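Local coordinates for succinoglycan biosynthesis protein (Bacillus cereus ATCC 14579, PDB 3B55) that is of unknown function but binds a calcium ion and is probably related to the erythromycin esterases, at residues A[95-98]-A[99-103]; A[66-69]-A[70-74]; A[201-204]-A[205-209]; A[174-177]-A[178-182]; A[309-312]-A[313-317]. The protein carries 1 engineered substitution. One frame throughout, in Å; residues are numbered along the deposited sequence.

Contact 1: residues A[95-98]-A[99-103]; sequences HRIV and KYLVS
Residues 95-98 and 99-103 form two successive turns of one regular alpha-helix, in which Lys99, Tyr100, Leu101 and Val102 each give their backbone N-H to the carbonyl four residues earlier, from Lys99 N to His95 O at 3.0 Å through to Val102 N to Val98 O at 2.7 Å. Side chains one turn apart then pair along the rod. Ile97 and Leu101 lie alongside each other and point the same way, branch methyl against branch methyl, with Ile97 CG2 3.9 Å from Leu101 CD1. Val98 and Val102 repeat the pattern on the next strip of surface: Val98 CG1, held anti to its own nitrogen (chi1 175°), meets Val102 CG2 at 3.9 Å. The polar strip is different. The extended Lys99 chain runs obliquely past the His95 imidazole, with Lys99 CE 4.1 Å from His95 NE2, and carries its ammonium on to the carbonyl of Pro58. Lys99 O in turn is gripped twice, by the backbone N-H of Ser103 and by its hydroxyl, Ser103 OG standing 2.7 Å from Lys99 O; the two donors arrive from opposite faces of the carbonyl plane. The Arg96 side chain reaches away from the helix to a salt bridge with Asp64. Helix 88-104 is enclosed on several sides: Ile97, Val98 and Leu101 rest on Leu80 and Val78 of the central strand 77-82, Val102 and Lys99 touch Trp152 of helix 144-158, and Ile97, Tyr100 and Leu101 meet the short helix 68-72.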
loop_
_atom_site.group_PDB
_atom_site.type_symbol
_atom_site.label_atom_id
_atom_site.label_comp_id
_atom_site.label_asym_id
_atom_site.label_seq_id
_atom_site.Cartn_x
_atom_site.Cartn_y
_atom_site.Cartn_z
ATOM N N HIS A 95 -7.442 9.893 -3.155
ATOM C CA HIS A 95 -7.203 11.017 -2.266
ATOM C C HIS A 95 -8.554 11.416 -1.656
ATOM O O HIS A 95 -8.671 11.617 -0.446
ATOM C CB HIS A 95 -6.587 12.167 -3.078
ATOM C CG HIS A 95 -6.308 13.411 -2.289
ATOM N ND1 HIS A 95 -5.580 14.462 -2.806
ATOM C CD2 HIS A 95 -6.697 13.797 -1.052
ATOM C CE1 HIS A 95 -5.537 15.445 -1.924
ATOM N NE2 HIS A 95 -6.208 15.067 -0.851
ATOM N N ARG A 96 -9.573 11.510 -2.502
ATOM C CA ARG A 96 -10.906 11.878 -2.045
ATOM C C ARG A 96 -11.453 10.903 -1.002
ATOM O O ARG A 96 -12.107 11.310 -0.041
ATOM C CB ARG A 96 -11.873 11.929 -3.222
ATOM C CG ARG A 96 -11.502 12.909 -4.330
ATOM C CD ARG A 96 -12.701 13.097 -5.239
ATOM N NE ARG A 96 -13.828 13.622 -4.468
ATOM C CZ ARG A 96 -15.088 13.230 -4.614
ATOM N NH1 ARG A 96 -15.397 12.300 -5.512
ATOM N NH2 ARG A 96 -16.036 13.758 -3.851
ATOM N N ILE A 97 -11.198 9.615 -1.210
ATOM C CA ILE A 97 -11.667 8.583 -0.294
ATOM C C ILE A 97 -10.976 8.690 1.060
ATOM O O ILE A 97 -11.625 8.597 2.105
ATOM C CB ILE A 97 -11.433 7.175 -0.890
ATOM C CG1 ILE A 97 -12.198 7.057 -2.215
ATOM C CG2 ILE A 97 -11.880 6.107 0.092
ATOM C CD1 ILE A 97 -11.937 5.788 -2.973
ATOM N N VAL A 98 -9.661 8.874 1.043
ATOM C CA VAL A 98 -8.923 9.028 2.288
ATOM C C VAL A 98 -9.568 10.178 3.051
ATOM O O VAL A 98 -9.862 10.058 4.238
ATOM C CB VAL A 98 -7.440 9.365 2.024
ATOM C CG1 VAL A 98 -6.723 9.633 3.337
ATOM C CG2 VAL A 98 -6.777 8.210 1.288
ATOM N N LYS A 99 -9.786 11.286 2.345
ATOM C CA LYS A 99 -10.410 12.478 2.911
ATOM C C LYS A 99 -11.717 12.123 3.606
ATOM O O LYS A 99 -11.973 12.552 4.727
ATOM C CB LYS A 99 -10.726 13.485 1.812
ATOM C CG LYS A 99 -9.694 14.567 1.591
ATOM C CD LYS A 99 -10.300 15.638 0.702
ATOM C CE LYS A 99 -9.482 16.907 0.704
ATOM N NZ LYS A 99 -10.168 17.973 -0.071
ATOM N N TYR A 100 -12.553 11.354 2.915
ATOM C CA TYR A 100 -13.836 10.936 3.461
ATOM C C TYR A 100 -13.669 10.040 4.693
ATOM O O TYR A 100 -14.306 10.264 5.722
ATOM C CB TYR A 100 -14.636 10.176 2.409
ATOM C CG TYR A 100 -15.951 9.680 2.944
ATOM C CD1 TYR A 100 -17.026 10.554 3.105
ATOM C CD2 TYR A 100 -16.099 8.361 3.380
ATOM C CE1 TYR A 100 -18.212 10.135 3.692
ATOM C CE2 TYR A 100 -17.282 7.932 3.972
ATOM C CZ TYR A 100 -18.330 8.825 4.127
ATOM O OH TYR A 100 -19.491 8.422 4.743
ATOM N N LEU A 101 -12.826 9.017 4.570
ATOM C CA LEU A 101 -12.581 8.092 5.663
ATOM C C LEU A 101 -11.976 8.794 6.883
ATOM O O LEU A 101 -12.297 8.456 8.016
ATOM C CB LEU A 101 -11.670 6.947 5.188
ATOM C CG LEU A 101 -12.307 5.962 4.189
ATOM C CD1 LEU A 101 -11.309 4.889 3.786
ATOM C CD2 LEU A 101 -13.522 5.310 4.808
ATOM N N VAL A 102 -11.110 9.775 6.656
ATOM C CA VAL A 102 -10.498 10.499 7.770
ATOM C C VAL A 102 -11.487 11.408 8.511
ATOM O O VAL A 102 -11.568 11.375 9.740
ATOM C CB VAL A 102 -9.312 11.371 7.299
ATOM C CG1 VAL A 102 -8.913 12.350 8.400
ATOM C CG2 VAL A 102 -8.118 10.486 6.924
ATOM N N SER A 103 -12.247 12.214 7.773
ATOM C CA SER A 103 -13.181 13.133 8.417
ATOM C C SER A 103 -14.578 12.597 8.739
ATOM O O SER A 103 -15.322 13.240 9.475
ATOM C CB SER A 103 -13.292 14.423 7.592
ATOM O OG SER A 103 -13.485 14.154 6.217
#

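Contact 2: residues A[66-69]-A[70-74]; sequences KPLK and NMVGS
The peptide carbonyls of Leu68 and Lys69 are the flat groups that meet Val72 and Gly73: the first is approached almost head-on, Val72 N lying 3.0 Å from Leu68 O, and the second at a tilt of 20° from its plane, Gly73 N lying 3.0 Å from Lys69 O. The Pro67 carbonyl is approached by the Met71 chain instead, Met71 CG coming within 3.5 Å of Pro67 O. From there the selenomethionine runs out extended (chi2 179°), which carries its terminal methyl to the proline ring, Met71 CE being 4.1 Å from Pro67 CB. On the way its selenium passes at about a right angle to the Leu68 side chain, with Leu68 CD1 4.0 Å from Met71 SE. Leu68 also sets CG 4.0 Å from Val72 CG2, one helical turn on. On the polar side a water bridges the turn, donating to Lys66 O and accepting from Asn70 N. The chain turns out of the helix at Gly73, where phi is positive. Phe384 and Ile429, from neighbouring strands, back the Leu68 and Met71 side chains. The chemistry is therefore divided: one flank of this short helix is apolar and turned to the sheet and to helix 88-104, while Lys105 hydrogen-bonds to Lys69 O and Gly73 O and Arg388 to Met71 O, positive groups that probably offset the partial negative charge of these carbonyls.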
loop_
_atom_site.group_PDB
_atom_site.type_symbol
_atom_site.label_atom_id
_atom_site.label_comp_id
_atom_site.label_asym_id
_atom_site.label_seq_id
_atom_site.Cartn_x
_atom_site.Cartn_y
_atom_site.Cartn_z
ATOM N N LYS A 66 -20.872 9.529 0.553
ATOM C CA LYS A 66 -21.688 9.170 1.709
ATOM C C LYS A 66 -22.106 7.700 1.759
ATOM O O LYS A 66 -22.181 7.115 2.838
ATOM C CB LYS A 66 -22.930 10.060 1.763
ATOM C CG LYS A 66 -22.608 11.522 2.019
ATOM C CD LYS A 66 -22.890 11.910 3.456
ATOM C CE LYS A 66 -24.297 12.451 3.598
ATOM N NZ LYS A 66 -24.425 13.724 2.839
ATOM N N PRO A 67 -22.411 7.084 0.600
ATOM C CA PRO A 67 -22.817 5.670 0.598
ATOM C C PRO A 67 -21.728 4.746 1.145
ATOM O O PRO A 67 -21.975 3.585 1.468
ATOM C CB PRO A 67 -23.114 5.400 -0.875
ATOM C CG PRO A 67 -23.633 6.738 -1.351
ATOM C CD PRO A 67 -22.645 7.696 -0.721
ATOM N N LEU A 68 -20.520 5.280 1.262
ATOM C CA LEU A 68 -19.384 4.509 1.750
ATOM C C LEU A 68 -19.446 4.302 3.267
ATOM O O LEU A 68 -18.936 3.309 3.787
ATOM C CB LEU A 68 -18.090 5.227 1.363
ATOM C CG LEU A 68 -16.813 4.428 1.130
ATOM C CD1 LEU A 68 -17.071 3.242 0.196
ATOM C CD2 LEU A 68 -15.780 5.362 0.528
ATOM N N LYS A 69 -20.089 5.228 3.973
ATOM C CA LYS A 69 -20.194 5.123 5.426
ATOM C C LYS A 69 -20.601 3.715 5.855
ATOM O O LYS A 69 -19.862 3.035 6.574
ATOM C CB LYS A 69 -21.204 6.146 5.964
ATOM C CG LYS A 69 -21.261 6.232 7.487
ATOM C CD LYS A 69 -22.360 7.193 7.941
ATOM C CE LYS A 69 -22.348 7.394 9.452
ATOM N NZ LYS A 69 -23.386 6.588 10.154
ATOM N N ASN A 70 -21.770 3.273 5.397
ATOM C CA ASN A 70 -22.256 1.953 5.760
ATOM C C ASN A 70 -21.571 0.785 5.052
ATOM O O ASN A 70 -21.635 -0.341 5.529
ATOM C CB ASN A 70 -23.768 1.864 5.551
ATOM C CG ASN A 70 -24.537 2.716 6.537
ATOM O OD1 ASN A 70 -24.136 2.857 7.694
ATOM N ND2 ASN A 70 -25.653 3.280 6.091
HETATM N N MSE A 71 -20.923 1.032 3.921
HETATM C CA MSE A 71 -20.239 -0.056 3.233
HETATM C C MSE A 71 -19.029 -0.471 4.059
HETATM O O MSE A 71 -18.785 -1.659 4.278
HETATM C CB MSE A 71 -19.776 0.383 1.851
HETATM C CG MSE A 71 -20.855 0.319 0.807
HETATM SE SE MSE A 71 -20.161 0.929 -0.873
HETATM C CE MSE A 71 -21.808 1.614 -1.647
ATOM N N VAL A 72 -18.274 0.525 4.512
ATOM C CA VAL A 72 -17.085 0.293 5.324
ATOM C C VAL A 72 -17.492 -0.183 6.714
ATOM O O VAL A 72 -16.841 -1.051 7.294
ATOM C CB VAL A 72 -16.247 1.576 5.439
ATOM C CG1 VAL A 72 -15.073 1.357 6.373
ATOM C CG2 VAL A 72 -15.769 1.979 4.061
ATOM N N GLY A 73 -18.561 0.398 7.254
ATOM C CA GLY A 73 -19.043 0.004 8.569
ATOM C C GLY A 73 -18.076 0.271 9.704
ATOM O O GLY A 73 -17.543 1.376 9.832
ATOM N N SER A 74 -17.852 -0.745 10.533
ATOM C CA SER A 74 -16.955 -0.618 11.674
ATOM C C SER A 74 -15.570 -1.239 11.432
ATOM O O SER A 74 -14.840 -1.528 12.375
ATOM C CB SER A 74 -17.596 -1.252 12.916
ATOM O OG SER A 74 -17.913 -2.613 12.675
HETATM O O HOH W 1 -24.034 5.019 3.932
#

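Contact 3: residues A[201-204]-A[205-209]; sequences EKIK and GLIPV
Ile203 and Ile207, one helical turn apart, make the tight part of this contact. Their side chains lie side by side and point the same way, and the terminal methyls are modelled very close, Ile203 CD1 being 3.3 Å from Ile207 CD1, a distance shorter than normal van der Waals packing and of doubtful precision. In Ile203, CG1 sits between the backbone nitrogen and the carbonyl carbon (chi1 85°), which directs it and its methyl toward Ile207. Underneath, the backbone is joined by a bond from Ile207 N to Ile203 O, 3.0 Å long. Leu206 folds back over the preceding turn, with Leu206 CG 3.3 Å from Lys202 O, the same oxygen that accepts the N-H of Leu206. Ile203 and Leu206 lie near the end of helix 197-206, which follows helix 178-192 in the chain and packs against it and against helix 221-240: Ile203, Leu206 and Ile207 all touch Tyr181, and Ile203 and Leu206 also reach Ile234. The other side, where Lys204 is exposed, is looser. Gly205 N makes a bent bond to Glu201 O at 3.2 Å, entering from well above the carbonyl plane, and a weak second one to Lys202 O. Pro208, having no N-H, cannot continue the helical bonding to the carbonyl four residues back, and instead places its ring carbon against the oxygen that an amide would have used, Pro208 CD lying 3.2 Å from Lys204 O.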
loop_
_atom_site.group_PDB
_atom_site.type_symbol
_atom_site.label_atom_id
_atom_site.label_comp_id
_atom_site.label_asym_id
_atom_site.label_seq_id
_atom_site.Cartn_x
_atom_site.Cartn_y
_atom_site.Cartn_z
ATOM N N GLU A 201 27.962 -0.927 16.911
ATOM C CA GLU A 201 28.533 -1.248 15.606
ATOM C C GLU A 201 27.962 -2.468 14.911
ATOM O O GLU A 201 28.495 -2.914 13.903
ATOM C CB GLU A 201 30.053 -1.339 15.650
ATOM C CG GLU A 201 30.631 -2.546 16.300
ATOM C CD GLU A 201 32.081 -2.311 16.669
ATOM O OE1 GLU A 201 32.499 -1.131 16.672
ATOM O OE2 GLU A 201 32.804 -3.289 16.965
ATOM N N LYS A 202 26.888 -3.014 15.463
ATOM C CA LYS A 202 26.208 -4.113 14.815
ATOM C C LYS A 202 25.434 -3.313 13.772
ATOM O O LYS A 202 25.363 -3.673 12.594
ATOM C CB LYS A 202 25.245 -4.785 15.784
ATOM C CG LYS A 202 25.744 -6.115 16.344
ATOM C CD LYS A 202 24.863 -6.585 17.501
ATOM C CE LYS A 202 25.546 -7.680 18.318
ATOM N NZ LYS A 202 25.748 -8.937 17.545
ATOM N N ILE A 203 24.910 -2.177 14.228
ATOM C CA ILE A 203 24.147 -1.266 13.381
ATOM C C ILE A 203 25.102 -0.531 12.438
ATOM O O ILE A 203 24.737 -0.181 11.312
ATOM C CB ILE A 203 23.360 -0.212 14.233
ATOM C CG1 ILE A 203 24.248 0.979 14.575
ATOM C CG2 ILE A 203 22.850 -0.847 15.507
ATOM C CD1 ILE A 203 24.047 2.170 13.667
ATOM N N LYS A 204 26.325 -0.299 12.904
ATOM C CA LYS A 204 27.315 0.404 12.101
ATOM C C LYS A 204 27.700 -0.437 10.888
ATOM O O LYS A 204 28.018 0.095 9.824
ATOM C CB LYS A 204 28.542 0.724 12.960
ATOM C CG LYS A 204 29.415 1.855 12.445
ATOM C CD LYS A 204 30.345 2.325 13.556
ATOM C CE LYS A 204 31.432 3.220 13.022
ATOM N NZ LYS A 204 32.247 2.455 12.048
ATOM N N GLY A 205 27.670 -1.753 11.055
ATOM C CA GLY A 205 28.007 -2.647 9.964
ATOM C C GLY A 205 26.795 -2.890 9.081
ATOM O O GLY A 205 26.924 -3.146 7.890
ATOM N N LEU A 206 25.607 -2.796 9.666
ATOM C CA LEU A 206 24.365 -3.011 8.927
ATOM C C LEU A 206 23.986 -1.856 8.007
ATOM O O LEU A 206 23.433 -2.069 6.933
ATOM C CB LEU A 206 23.219 -3.262 9.909
ATOM C CG LEU A 206 23.062 -4.682 10.447
ATOM C CD1 LEU A 206 22.157 -4.665 11.670
ATOM C CD2 LEU A 206 22.499 -5.591 9.351
ATOM N N ILE A 207 24.292 -0.636 8.430
ATOM C CA ILE A 207 23.953 0.553 7.660
ATOM C C ILE A 207 24.369 0.516 6.189
ATOM O O ILE A 207 23.524 0.654 5.305
ATOM C CB ILE A 207 24.528 1.817 8.342
ATOM C CG1 ILE A 207 23.791 2.064 9.663
ATOM C CG2 ILE A 207 24.396 3.028 7.422
ATOM C CD1 ILE A 207 24.374 3.187 10.493
ATOM N N PRO A 208 25.667 0.318 5.903
ATOM C CA PRO A 208 26.124 0.277 4.511
ATOM C C PRO A 208 25.567 -0.838 3.621
ATOM O O PRO A 208 25.548 -0.688 2.400
ATOM C CB PRO A 208 27.643 0.195 4.650
ATOM C CG PRO A 208 27.812 -0.557 5.929
ATOM C CD PRO A 208 26.798 0.118 6.825
ATOM N N VAL A 209 25.120 -1.947 4.205
ATOM C CA VAL A 209 24.590 -3.039 3.386
ATOM C C VAL A 209 23.070 -3.055 3.231
ATOM O O VAL A 209 22.533 -3.847 2.455
ATOM C CB VAL A 209 25.042 -4.418 3.917
ATOM C CG1 VAL A 209 26.560 -4.526 3.835
ATOM C CG2 VAL A 209 24.559 -4.621 5.346
#

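Contact 4: residues A[174-177]-A[178-182]; sequences QSVN and ENVYN
Val176 makes the first substantial touch with 178-182, resting on Tyr181 and Val180. The valine and tyrosine side chains cross at about a right angle; CG1 of the valine, anti to the backbone nitrogen (chi1 178°), makes the touch, with Val176 CG1 3.5 Å from Tyr181 CE2, and the same methyl approaches Val180 CB at 4.1 Å. The Val176 carbonyl turns to the rim of that ring and meets it near its plane, Val176 O standing 3.3 Å from Tyr181 CE2. Both this oxygen and the tyrosine hydroxyl hydrogen-bond to Thr210 OG1, which fixes the ring and the loop together from outside. Asn177 comes next. Its carbonyl accepts a weak bond from Val180 N, with Asn177 O 3.3 Å away, and lies the same distance from Tyr181 CD2. Its CB faces the amide oxygen of Asn179, 3.5 Å from Asn177 CB to Asn179 OD1, while Asn179 ND2 bonds to the carbonyl of Asp117. The carboxylate of Asp117 takes the backbone N-H of Asn177 and the hydroxyl of Ser175, so one acid ties the loop at two points. The loop thus leads from strand 167-172, at one edge of the mixed sheet, into helix 178-192, whose first turns lie among helices: Val176 meets Ile261 and Phe265 and Tyr181 meets Ile262, all of helix 250-268, and Val180 packs on Trp116 and Leu120 of helix 116-128.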
loop_
_atom_site.group_PDB
_atom_site.type_symbol
_atom_site.label_atom_id
_atom_site.label_comp_id
_atom_site.label_asym_id
_atom_site.label_seq_id
_atom_site.Cartn_x
_atom_site.Cartn_y
_atom_site.Cartn_z
ATOM N N GLN A 174 12.213 -1.971 0.747
ATOM C CA GLN A 174 13.177 -2.127 -0.329
ATOM C C GLN A 174 14.531 -1.604 0.142
ATOM O O GLN A 174 15.540 -1.716 -0.558
ATOM C CB GLN A 174 12.695 -1.368 -1.566
ATOM C CG GLN A 174 11.212 -1.581 -1.847
ATOM C CD GLN A 174 10.919 -1.901 -3.301
ATOM O OE1 GLN A 174 11.352 -2.929 -3.822
ATOM N NE2 GLN A 174 10.177 -1.019 -3.962
ATOM N N SER A 175 14.541 -1.040 1.347
ATOM C CA SER A 175 15.754 -0.496 1.940
ATOM C C SER A 175 15.530 -0.118 3.406
ATOM O O SER A 175 14.400 -0.029 3.880
ATOM C CB SER A 175 16.213 0.743 1.168
ATOM O OG SER A 175 15.299 1.812 1.346
ATOM N N VAL A 176 16.629 0.093 4.118
ATOM C CA VAL A 176 16.600 0.479 5.523
ATOM C C VAL A 176 17.654 1.562 5.675
ATOM O O VAL A 176 18.805 1.281 6.029
ATOM C CB VAL A 176 16.979 -0.691 6.440
ATOM C CG1 VAL A 176 16.988 -0.224 7.886
ATOM C CG2 VAL A 176 16.002 -1.843 6.245
ATOM N N ASN A 177 17.263 2.799 5.400
ATOM C CA ASN A 177 18.205 3.904 5.487
ATOM C C ASN A 177 18.652 4.190 6.913
ATOM O O ASN A 177 18.153 3.607 7.870
ATOM C CB ASN A 177 17.606 5.153 4.836
ATOM C CG ASN A 177 17.176 4.901 3.392
ATOM O OD1 ASN A 177 17.798 4.106 2.680
ATOM N ND2 ASN A 177 16.119 5.579 2.953
ATOM N N GLU A 178 19.596 5.109 7.040
ATOM C CA GLU A 178 20.169 5.473 8.323
ATOM C C GLU A 178 19.210 6.083 9.354
ATOM O O GLU A 178 19.424 5.924 10.559
ATOM C CB GLU A 178 21.361 6.404 8.073
ATOM C CG GLU A 178 22.369 6.472 9.199
ATOM C CD GLU A 178 23.688 7.082 8.750
ATOM O OE1 GLU A 178 24.579 7.286 9.606
ATOM O OE2 GLU A 178 23.833 7.351 7.535
ATOM N N ASN A 179 18.153 6.763 8.916
ATOM C CA ASN A 179 17.230 7.355 9.883
ATOM C C ASN A 179 16.596 6.312 10.796
ATOM O O ASN A 179 16.317 6.588 11.960
ATOM C CB ASN A 179 16.139 8.184 9.184
ATOM C CG ASN A 179 15.476 7.447 8.027
ATOM O OD1 ASN A 179 15.854 6.323 7.680
ATOM N ND2 ASN A 179 14.472 8.080 7.429
ATOM N N VAL A 180 16.378 5.111 10.276
ATOM C CA VAL A 180 15.792 4.048 11.085
ATOM C C VAL A 180 16.778 3.659 12.185
ATOM O O VAL A 180 16.396 3.482 13.339
ATOM C CB VAL A 180 15.473 2.803 10.226
ATOM C CG1 VAL A 180 15.193 1.600 11.122
ATOM C CG2 VAL A 180 14.274 3.090 9.337
ATOM N N TYR A 181 18.047 3.525 11.810
ATOM C CA TYR A 181 19.104 3.165 12.745
ATOM C C TYR A 181 19.302 4.248 13.804
ATOM O O TYR A 181 19.512 3.934 14.977
ATOM C CB TYR A 181 20.416 2.927 11.993
ATOM C CG TYR A 181 20.387 1.690 11.127
ATOM C CD1 TYR A 181 20.489 0.417 11.693
ATOM C CD2 TYR A 181 20.240 1.787 9.744
ATOM C CE1 TYR A 181 20.445 -0.731 10.901
ATOM C CE2 TYR A 181 20.195 0.648 8.945
ATOM C CZ TYR A 181 20.298 -0.607 9.530
ATOM O OH TYR A 181 20.260 -1.736 8.745
ATOM N N ASN A 182 19.235 5.516 13.393
ATOM C CA ASN A 182 19.403 6.616 14.336
ATOM C C ASN A 182 18.267 6.687 15.348
ATOM O O ASN A 182 18.455 7.208 16.445
ATOM C CB ASN A 182 19.526 7.959 13.612
ATOM C CG ASN A 182 20.819 8.081 12.828
ATOM O OD1 ASN A 182 21.866 7.598 13.254
ATOM N ND2 ASN A 182 20.753 8.748 11.682
#

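Contact 5: residues A[309-312]-A[313-317]; sequences HVSK and TNMLS
Ser311 and Thr313 tie together the chain reversal that follows the short helix 307-310, at the end of strand 301-306 in the core of the mixed sheet of this protein of the erythromycin esterase family; the directions of residues 309-312 and 313-316 differ by 150°. The polar link is a single side-chain bond. Ser311 OG donates to Thr313 O across 2.7 Å, nearly along the C=O axis; the hydroxyl gets there because it occupies the crowded position between backbone nitrogen and carbonyl carbon (chi1 51°). Asn307 O is a second, weak partner competing for the same hydroxyl proton. Lys312 does not share in this: its ammonium leaves for the carbonyl of Tyr336. His309 lies beside the metal site. Its side chain is about 4 Å from the bound calcium ion and about 3 Å from that of Glu113, a calcium ligand, nearest atoms in both cases. The ring is steadied by its ND1 bond to Asp284 and by an edge-to-face contact with Tyr320. Apolar contacts come from Leu316 and Met315. Leu316 CD2 sits over one face of the His309 ring, offset toward the rim and 4.2 Å from His309 CE1; the two side chains cross at about a right angle. Met315 packs on Ser311, beside Phe427 and Ile421: its chain bends at the selenium (chi3 88°), and Met315 CE presses within 3.3 Å of Ser311 CB, tighter than usual carbon contact.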
loop_
_atom_site.group_PDB
_atom_site.type_symbol
_atom_site.label_atom_id
_atom_site.label_comp_id
_atom_site.label_asym_id
_atom_site.label_seq_id
_atom_site.Cartn_x
_atom_site.Cartn_y
_atom_site.Cartn_z
ATOM N N HIS A 309 -1.732 -5.752 -3.903
ATOM C CA HIS A 309 -1.271 -5.886 -2.529
ATOM C C HIS A 309 -2.368 -5.727 -1.473
ATOM O O HIS A 309 -2.130 -5.991 -0.293
ATOM C CB HIS A 309 -0.124 -4.902 -2.253
ATOM C CG HIS A 309 1.123 -5.192 -3.032
ATOM N ND1 HIS A 309 1.792 -6.394 -2.949
ATOM C CD2 HIS A 309 1.831 -4.428 -3.902
ATOM C CE1 HIS A 309 2.857 -6.360 -3.731
ATOM N NE2 HIS A 309 2.904 -5.177 -4.320
ATOM N N VAL A 310 -3.560 -5.300 -1.889
ATOM C CA VAL A 310 -4.676 -5.146 -0.952
ATOM C C VAL A 310 -5.850 -6.070 -1.264
ATOM O O VAL A 310 -6.787 -6.168 -0.466
ATOM C CB VAL A 310 -5.223 -3.683 -0.895
ATOM C CG1 VAL A 310 -4.149 -2.736 -0.382
ATOM C CG2 VAL A 310 -5.712 -3.246 -2.267
ATOM N N SER A 311 -5.815 -6.739 -2.415
ATOM C CA SER A 311 -6.900 -7.644 -2.780
ATOM C C SER A 311 -6.914 -8.807 -1.801
ATOM O O SER A 311 -5.882 -9.153 -1.228
ATOM C CB SER A 311 -6.727 -8.154 -4.216
ATOM O OG SER A 311 -5.428 -8.671 -4.444
ATOM N N LYS A 312 -8.083 -9.403 -1.590
ATOM C CA LYS A 312 -8.179 -10.511 -0.645
ATOM C C LYS A 312 -7.750 -11.828 -1.269
ATOM O O LYS A 312 -7.660 -12.846 -0.584
ATOM C CB LYS A 312 -9.599 -10.622 -0.089
ATOM C CG LYS A 312 -10.033 -9.430 0.765
ATOM C CD LYS A 312 -11.472 -9.620 1.252
ATOM C CE LYS A 312 -12.021 -8.393 1.955
ATOM N NZ LYS A 312 -11.485 -8.183 3.324
ATOM N N THR A 313 -7.498 -11.807 -2.575
ATOM C CA THR A 313 -7.039 -12.994 -3.280
ATOM C C THR A 313 -5.788 -12.573 -4.025
ATOM O O THR A 313 -5.553 -11.379 -4.215
ATOM C CB THR A 313 -8.081 -13.524 -4.279
ATOM O OG1 THR A 313 -8.407 -12.496 -5.224
ATOM C CG2 THR A 313 -9.340 -13.961 -3.548
ATOM N N ASN A 314 -4.992 -13.555 -4.435
ATOM C CA ASN A 314 -3.732 -13.316 -5.130
ATOM C C ASN A 314 -3.869 -13.135 -6.637
ATOM O O ASN A 314 -4.034 -14.106 -7.361
ATOM C CB ASN A 314 -2.777 -14.482 -4.835
ATOM C CG ASN A 314 -1.334 -14.192 -5.241
ATOM O OD1 ASN A 314 -0.426 -14.973 -4.935
ATOM N ND2 ASN A 314 -1.117 -13.071 -5.918
HETATM N N MSE A 315 -3.790 -11.894 -7.109
HETATM C CA MSE A 315 -3.891 -11.629 -8.543
HETATM C C MSE A 315 -2.493 -11.430 -9.135
HETATM O O MSE A 315 -2.339 -11.247 -10.338
HETATM C CB MSE A 315 -4.759 -10.389 -8.813
HETATM C CG MSE A 315 -4.182 -9.069 -8.342
HETATM SE SE MSE A 315 -5.256 -7.550 -8.922
HETATM C CE MSE A 315 -6.492 -7.478 -7.457
ATOM N N LEU A 316 -1.484 -11.488 -8.268
ATOM C CA LEU A 316 -0.082 -11.329 -8.646
ATOM C C LEU A 316 0.621 -12.681 -8.546
ATOM O O LEU A 316 1.849 -12.752 -8.422
ATOM C CB LEU A 316 0.610 -10.343 -7.696
ATOM C CG LEU A 316 0.698 -8.847 -8.014
ATOM C CD1 LEU A 316 -0.317 -8.427 -9.057
ATOM C CD2 LEU A 316 0.505 -8.079 -6.721
ATOM N N SER A 317 -0.161 -13.751 -8.604
ATOM C CA SER A 317 0.390 -15.093 -8.489
ATOM C C SER A 317 1.523 -15.425 -9.468
ATOM O O SER A 317 2.215 -16.426 -9.284
ATOM C CB SER A 317 -0.735 -16.133 -8.606
ATOM O OG SER A 317 -1.557 -15.882 -9.731
#

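How the contacts relate
The five contacts follow in series along the chain, in the order 2, 1, 4, 3, 5. Contacts 1 and 2, with centres about 12 Å apart, touch where helix 88-104 meets the short helix 68-72, the Tyr100 hydroxyl (OH) reaching Lys69 CB at 3.1 Å. Contacts 3 and 4 form the other pair, about 10 Å between centres, contact 4 leading into helix 178-192 and contact 3 on the following helix 197-206; Leu206 CB lies 3.5 Å from Tyr181 OH. The pairs are far apart, contacts 2 and 3 about 46 Å between centres on opposite sides of the chain's centre. Contacts 1 and 2 pack beside the sheet, 3 and 4 lie in a separate helical region, and only contact 5, touching neither pair, borders the calcium site.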